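Local coordinates for protein CsuE (Acinetobacter baumannii, PDB 6FJY), which probably serves as the adhesive tip subunit of archaic chaperone-usher Csu pili in biofilm formation and is held by the chaperone CsuC before assembly, at residues 59-63 / 64-68; 114-118 / 119-123. All blocks are in the same frame, centred on the assembly; numbering follows the deposited sequence.

Interaction 1, the end of a beta hairpin, and interaction 2, the turn that leads into the neighbouring strand, show how two local motifs lie against one another in the fold. Their centres lie about 6 Å apart. Strands 58-61 and 119-136 run side by side, probably joined by a hydrogen bond from Q122 N to T60 O at 2.7 Å. F59 CD2 of the hairpin packs 3.3 Å from A123 N, and E66 OE2 probably hydrogen-bonds S117 OG. Y121 of interaction 2 lies beside the hairpin, touching F59, E66 and L68. On the strand after the turn, V120 packs on I229 of the CsuC chain, so interaction 2 adjoins the chaperone interface.

Interaction 1 of 2, residues 59-63 / 64-68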
ATOM      1  N   PHE D  59     -17.269  -6.446  -8.000  1.00 98.53           N
ATOM      2  CA  PHE D  59     -16.062  -5.910  -8.614  1.00 92.79           C
ATOM      3  C   PHE D  59     -15.150  -7.068  -8.992  1.00 81.37           C
ATOM      4  O   PHE D  59     -14.955  -7.993  -8.198  1.00 77.74           O
ATOM      5  CB  PHE D  59     -15.316  -4.967  -7.659  1.00 90.79           C
ATOM      6  CG  PHE D  59     -16.063  -3.705  -7.323  1.00 78.23           C
ATOM      7  CD1 PHE D  59     -17.299  -3.753  -6.698  1.00 77.19           C
ATOM      8  CD2 PHE D  59     -15.511  -2.470  -7.603  1.00 77.55           C
ATOM      9  CE1 PHE D  59     -17.977  -2.595  -6.387  1.00 78.06           C
ATOM     10  CE2 PHE D  59     -16.183  -1.308  -7.290  1.00 73.74           C
ATOM     11  CZ  PHE D  59     -17.415  -1.371  -6.680  1.00 73.58           C
ATOM     12  N   THR D  60     -14.571  -7.008 -10.187  1.00 78.17           N
ATOM     13  CA  THR D  60     -13.816  -8.128 -10.734  1.00 82.76           C
ATOM     14  C   THR D  60     -12.353  -7.778 -10.952  1.00 83.09           C
ATOM     15  O   THR D  60     -12.025  -6.686 -11.431  1.00 77.74           O
ATOM     16  CB  THR D  60     -14.401  -8.584 -12.062  1.00 83.30           C
ATOM     17  OG1 THR D  60     -14.770  -7.436 -12.832  1.00 78.97           O
ATOM     18  CG2 THR D  60     -15.612  -9.452 -11.834  1.00 93.10           C
ATOM     19  N   ASN D  61     -11.485  -8.731 -10.619  1.00 85.77           N
ATOM     20  CA  ASN D  61     -10.087  -8.690 -11.027  1.00 91.68           C
ATOM     21  C   ASN D  61      -9.995  -9.208 -12.455  1.00105.24           C
ATOM     22  O   ASN D  61     -10.392 -10.346 -12.732  1.00109.50           O
ATOM     23  CB  ASN D  61      -9.233  -9.536 -10.086  1.00 94.68           C
ATOM     24  CG  ASN D  61      -7.747  -9.252 -10.218  1.00 97.66           C
ATOM     25  OD1 ASN D  61      -7.290  -8.705 -11.221  1.00 94.98           O
ATOM     26  ND2 ASN D  61      -6.982  -9.632  -9.195  1.00105.21           N
ATOM     27  N   ALA D  62      -9.478  -8.383 -13.363  1.00111.54           N
ATOM     28  CA  ALA D  62      -9.481  -8.769 -14.771  1.00127.10           C
ATOM     29  C   ALA D  62      -8.577  -9.958 -15.064  1.00129.40           C
ATOM     30  O   ALA D  62      -8.672 -10.532 -16.154  1.00125.26           O
ATOM     31  CB  ALA D  62      -9.074  -7.583 -15.649  1.00131.34           C
ATOM     32  N   GLN D  63      -7.718 -10.349 -14.122  1.00127.79           N
ATOM     33  CA  GLN D  63      -6.757 -11.424 -14.340  1.00122.02           C
ATOM     34  C   GLN D  63      -7.211 -12.732 -13.702  1.00108.87           C
ATOM     35  O   GLN D  63      -7.310 -13.760 -14.377  1.00115.53           O
ATOM     36  CB  GLN D  63      -5.388 -11.011 -13.789  1.00126.15           C
ATOM     37  CG  GLN D  63      -5.125  -9.518 -13.850  1.00129.84           C
ATOM     38  CD  GLN D  63      -4.942  -9.014 -15.265  1.00133.35           C
ATOM     39  OE1 GLN D  63      -5.649  -8.109 -15.712  1.00131.03           O
ATOM     40  NE2 GLN D  63      -3.982  -9.593 -15.977  1.00138.32           N
ATOM     41  N   THR D  64      -7.488 -12.710 -12.403  1.00101.49           N
ATOM     42  CA  THR D  64      -7.771 -13.945 -11.689  1.00102.61           C
ATOM     43  C   THR D  64      -9.219 -14.383 -11.810  1.00101.37           C
ATOM     44  O   THR D  64      -9.527 -15.546 -11.523  1.00110.17           O
ATOM     45  CB  THR D  64      -7.419 -13.782 -10.214  1.00 92.35           C
ATOM     46  OG1 THR D  64      -8.257 -12.774  -9.635  1.00 85.82           O
ATOM     47  CG2 THR D  64      -5.976 -13.364 -10.070  1.00 96.11           C
ATOM     48  N   GLY D  65     -10.112 -13.493 -12.223  1.00102.73           N
ATOM     49  CA  GLY D  65     -11.524 -13.774 -12.126  1.00100.31           C
ATOM     50  C   GLY D  65     -12.069 -13.714 -10.721  1.00 92.98           C
ATOM     51  O   GLY D  65     -13.264 -13.962 -10.527  1.00 87.46           O
ATOM     52  N   GLU D  66     -11.231 -13.410  -9.734  1.00 95.69           N
ATOM     53  CA  GLU D  66     -11.718 -13.203  -8.381  1.00104.57           C
ATOM     54  C   GLU D  66     -12.600 -11.963  -8.331  1.00102.03           C
ATOM     55  O   GLU D  66     -12.385 -10.990  -9.059  1.00 92.36           O
ATOM     56  CB  GLU D  66     -10.556 -13.058  -7.399  1.00108.86           C
ATOM     57  CG  GLU D  66      -9.706 -14.309  -7.251  1.00110.91           C
ATOM     58  CD  GLU D  66      -8.458 -14.071  -6.425  1.00106.41           C
ATOM     59  OE1 GLU D  66      -8.451 -14.434  -5.228  1.00101.18           O
ATOM     60  OE2 GLU D  66      -7.488 -13.509  -6.974  1.00103.27           O
ATOM     61  N   LYS D  67     -13.609 -12.011  -7.466  1.00 99.12           N
ATOM     62  CA  LYS D  67     -14.626 -10.973  -7.412  1.00 96.98           C
ATOM     63  C   LYS D  67     -14.843 -10.551  -5.972  1.00 91.79           C
ATOM     64  O   LYS D  67     -15.107 -11.391  -5.107  1.00 97.64           O
ATOM     65  CB  LYS D  67     -15.954 -11.449  -8.021  1.00 98.92           C
ATOM     66  CG  LYS D  67     -15.852 -11.962  -9.449  1.00 99.72           C
ATOM     67  CD  LYS D  67     -17.228 -12.172 -10.074  1.00 98.55           C
ATOM     68  CE  LYS D  67     -17.120 -12.683 -11.509  1.00 92.68           C
ATOM     69  NZ  LYS D  67     -18.232 -12.182 -12.404  1.00 91.40           N
ATOM     70  N   LEU D  68     -14.724  -9.257  -5.716  1.00 91.50           N
ATOM     71  CA  LEU D  68     -15.112  -8.698  -4.434  1.00 85.47           C
ATOM     72  C   LEU D  68     -16.582  -8.306  -4.475  1.00 83.97           C
ATOM     73  O   LEU D  68     -17.142  -8.027  -5.540  1.00 82.37           O
ATOM     74  CB  LEU D  68     -14.265  -7.473  -4.087  1.00 75.99           C
ATOM     75  CG  LEU D  68     -12.842  -7.679  -3.590  1.00 70.10           C
ATOM     76  CD1 LEU D  68     -12.138  -6.344  -3.570  1.00 67.35           C
ATOM     77  CD2 LEU D  68     -12.854  -8.304  -2.198  1.00 66.96           C
TER
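K67 lies alongside T60, the two side chains pointing the same way from adjacent antiparallel strands. K67 CB sits beside the backbone of the first strand, 3.6 Å from F59 O. With K67 CG anti to its own carbonyl carbon (chi1 -56°), the chain then passes along the methyl of T60, and K67 CG comes within 3.5 Å of T60 CG2. CD and CE of K67 keep much the same separation from that methyl, and the terminal NZ, turned by a bend at the last torsion, remains 3.8 Å from T60 CG2. T60 OG1 bonds instead to D124 OD1 and Q122 O of strand 119-136, while its methyl faces the lysine chain.

The pair belongs to a beta hairpin of the Ig-like sandwich. T60 and K67 form a non-hydrogen-bonded pair, whereas F59 and L68 form the hydrogen-bonded pair next to it, joined by F59 N to L68 O at 2.9 Å and by L68 N to F59 O. On the opposite face from T60 and K67, the side chains of F59 and L68 are buried against I175 of strand 167-184.

Nearer the loop, N61 N meets E66 O at 2.9 Å in a bond that is practically straight, at 179° at the hydrogen. G65, with positive phi, hydrogen-bonds through its N to N61 O at 3.2 Å. T64 OG1 accepts from E66 N at 3.0 Å, an ST turn, and donates to E66 OE2 on that oxygen's anti lone pair; OE2 probably also bonds S117 OG. N61 crosses this hydroxyl at a slant, its CB 3.4 Å from T64 OG1. Its amide has two weak bonds at its ends: OD1 receives Q63 N, and ND2 reaches Y121 OH.

Interaction 2 of 2, residues 114-118 / 119-123; sequences QSVSP and GVYQA
Y121 turns back on the chain that precedes it: CG stands opposite the residue's carbonyl carbon (chi1 -74°), and a chi2 of 73° sets the ring so that OH reaches the loop around S117. There the phenol donates to S117 O at 2.6 Å, a short bond. The hydroxyl approaches 24° out of the S117 carbonyl plane, while S117 O itself lies at the edge of the ring, near its plane. V116 comes from the opposite direction and lays both methyls over one side of the phenol's end, obliquely to the ring: its CG2 is 3.1 Å from Y121 OH, a tight fit, and its CG1 is 3.6 Å from Y121 CZ.

A tyrosine hydroxyl bonded to the backbone four residues earlier is a tyrosine corner, a feature of Greek-key beta sandwiches such as Ig-like domains; the Pro-Gly between the two partners, here P118 and G119, is common in this motif. The bond ties strand 119-136 to the loop from which it emerges. G119 takes backbone angles that only glycine readily adopts, and G119 O then lies in the plane of the Y121 ring, at its edge. S117 OG, 3.2 Å from Y121 OH, probably pairs with E66 OE2 of the neighbouring hairpin.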
ATOM      1  N   GLN D 114     -13.702 -11.197   3.499  1.00 94.69           N
ATOM      2  CA  GLN D 114     -13.424 -11.410   2.084  1.00 99.46           C
ATOM      3  C   GLN D 114     -11.916 -11.486   1.885  1.00103.96           C
ATOM      4  O   GLN D 114     -11.202 -10.506   2.132  1.00 97.77           O
ATOM      5  CB  GLN D 114     -14.020 -10.292   1.230  1.00 79.67           C
ATOM      6  CG  GLN D 114     -15.519 -10.094   1.390  1.00 79.68           C
ATOM      7  CD  GLN D 114     -16.115  -9.251   0.260  1.00 85.26           C
ATOM      8  OE1 GLN D 114     -15.865  -9.507  -0.919  1.00 64.86           O
ATOM      9  NE2 GLN D 114     -16.891  -8.232   0.622  1.00 84.18           N
ATOM     10  N   SER D 115     -11.438 -12.643   1.438  1.00112.71           N
ATOM     11  CA  SER D 115     -10.017 -12.898   1.239  1.00113.93           C
ATOM     12  C   SER D 115      -9.760 -13.019  -0.255  1.00 98.69           C
ATOM     13  O   SER D 115     -10.261 -13.947  -0.899  1.00101.05           O
ATOM     14  CB  SER D 115      -9.579 -14.167   1.975  1.00124.31           C
ATOM     15  OG  SER D 115      -8.199 -14.428   1.782  1.00129.28           O
ATOM     16  N   VAL D 116      -8.982 -12.081  -0.802  1.00 97.54           N
ATOM     17  CA  VAL D 116      -8.773 -11.982  -2.243  1.00102.37           C
ATOM     18  C   VAL D 116      -7.346 -11.523  -2.513  1.00 90.09           C
ATOM     19  O   VAL D 116      -6.693 -10.914  -1.661  1.00 86.97           O
ATOM     20  CB  VAL D 116      -9.800 -11.027  -2.900  1.00103.08           C
ATOM     21  CG1 VAL D 116      -9.245  -9.601  -3.010  1.00 95.88           C
ATOM     22  CG2 VAL D 116     -10.227 -11.556  -4.242  1.00114.75           C
ATOM     23  N   SER D 117      -6.858 -11.829  -3.715  1.00 96.51           N
ATOM     24  CA  SER D 117      -5.484 -11.519  -4.075  1.00 95.31           C
ATOM     25  C   SER D 117      -5.328 -10.029  -4.375  1.00 89.13           C
ATOM     26  O   SER D 117      -6.293  -9.364  -4.759  1.00 84.32           O
ATOM     27  CB  SER D 117      -5.052 -12.335  -5.289  1.00 86.31           C
ATOM     28  OG  SER D 117      -5.826 -12.005  -6.428  1.00 92.54           O
ATOM     29  N   PRO D 118      -4.128  -9.479  -4.184  1.00 93.56           N
ATOM     30  CA  PRO D 118      -3.901  -8.082  -4.561  1.00 86.14           C
ATOM     31  C   PRO D 118      -4.048  -7.899  -6.064  1.00 84.72           C
ATOM     32  O   PRO D 118      -3.744  -8.792  -6.856  1.00 80.34           O
ATOM     33  CB  PRO D 118      -2.462  -7.811  -4.101  1.00 70.35           C
ATOM     34  CG  PRO D 118      -2.154  -8.877  -3.120  1.00 83.95           C
ATOM     35  CD  PRO D 118      -2.944 -10.075  -3.546  1.00 93.38           C
ATOM     36  N   GLY D 119      -4.517  -6.727  -6.441  1.00 80.93           N
ATOM     37  CA  GLY D 119      -4.784  -6.413  -7.828  1.00 87.38           C
ATOM     38  C   GLY D 119      -5.874  -5.366  -7.908  1.00 84.57           C
ATOM     39  O   GLY D 119      -6.386  -4.888  -6.898  1.00 61.36           O
ATOM     40  N   VAL D 120      -6.219  -5.015  -9.141  1.00 95.93           N
ATOM     41  CA  VAL D 120      -7.292  -4.056  -9.375  1.00 82.37           C
ATOM     42  C   VAL D 120      -8.594  -4.815  -9.573  1.00 80.88           C
ATOM     43  O   VAL D 120      -8.626  -5.896 -10.174  1.00 77.62           O
ATOM     44  CB  VAL D 120      -6.979  -3.143 -10.571  1.00 79.72           C
ATOM     45  CG1 VAL D 120      -6.925  -3.946 -11.865  1.00 96.75           C
ATOM     46  CG2 VAL D 120      -8.011  -2.044 -10.659  1.00 75.06           C
ATOM     47  N   TYR D 121      -9.673  -4.261  -9.029  1.00 81.57           N
ATOM     48  CA  TYR D 121     -10.974  -4.913  -9.014  1.00 73.74           C
ATOM     49  C   TYR D 121     -12.001  -3.912  -9.520  1.00 72.53           C
ATOM     50  O   TYR D 121     -12.347  -2.959  -8.814  1.00 60.58           O
ATOM     51  CB  TYR D 121     -11.306  -5.423  -7.611  1.00 70.26           C
ATOM     52  CG  TYR D 121     -10.507  -6.654  -7.225  1.00 68.83           C
ATOM     53  CD1 TYR D 121      -9.155  -6.564  -6.922  1.00 66.33           C
ATOM     54  CD2 TYR D 121     -11.104  -7.902  -7.167  1.00 71.22           C
ATOM     55  CE1 TYR D 121      -8.419  -7.685  -6.582  1.00 62.28           C
ATOM     56  CE2 TYR D 121     -10.376  -9.028  -6.822  1.00 84.14           C
ATOM     57  CZ  TYR D 121      -9.030  -8.913  -6.532  1.00 76.10           C
ATOM     58  OH  TYR D 121      -8.304 -10.034  -6.187  1.00 65.68           O
ATOM     59  N   GLN D 122     -12.476  -4.124 -10.747  1.00 85.44           N
ATOM     60  CA  GLN D 122     -13.326  -3.168 -11.442  1.00 88.31           C
ATOM     61  C   GLN D 122     -14.783  -3.579 -11.296  1.00 81.36           C
ATOM     62  O   GLN D 122     -15.129  -4.739 -11.537  1.00 80.64           O
ATOM     63  CB  GLN D 122     -12.953  -3.089 -12.920  1.00103.09           C
ATOM     64  CG  GLN D 122     -13.605  -1.932 -13.655  1.00108.90           C
ATOM     65  CD  GLN D 122     -13.072  -0.590 -13.194  1.00105.99           C
ATOM     66  OE1 GLN D 122     -13.806   0.396 -13.131  1.00103.08           O
ATOM     67  NE2 GLN D 122     -11.781  -0.546 -12.873  1.00100.90           N
ATOM     68  N   ALA D 123     -15.631  -2.633 -10.899  1.00 69.81           N
ATOM     69  CA  ALA D 123     -17.056  -2.912 -10.819  1.00 71.27           C
ATOM     70  C   ALA D 123     -17.562  -3.394 -12.174  1.00 74.26           C
ATOM     71  O   ALA D 123     -17.071  -2.981 -13.225  1.00 66.07           O
ATOM     72  CB  ALA D 123     -17.827  -1.668 -10.368  1.00 62.78           C
TER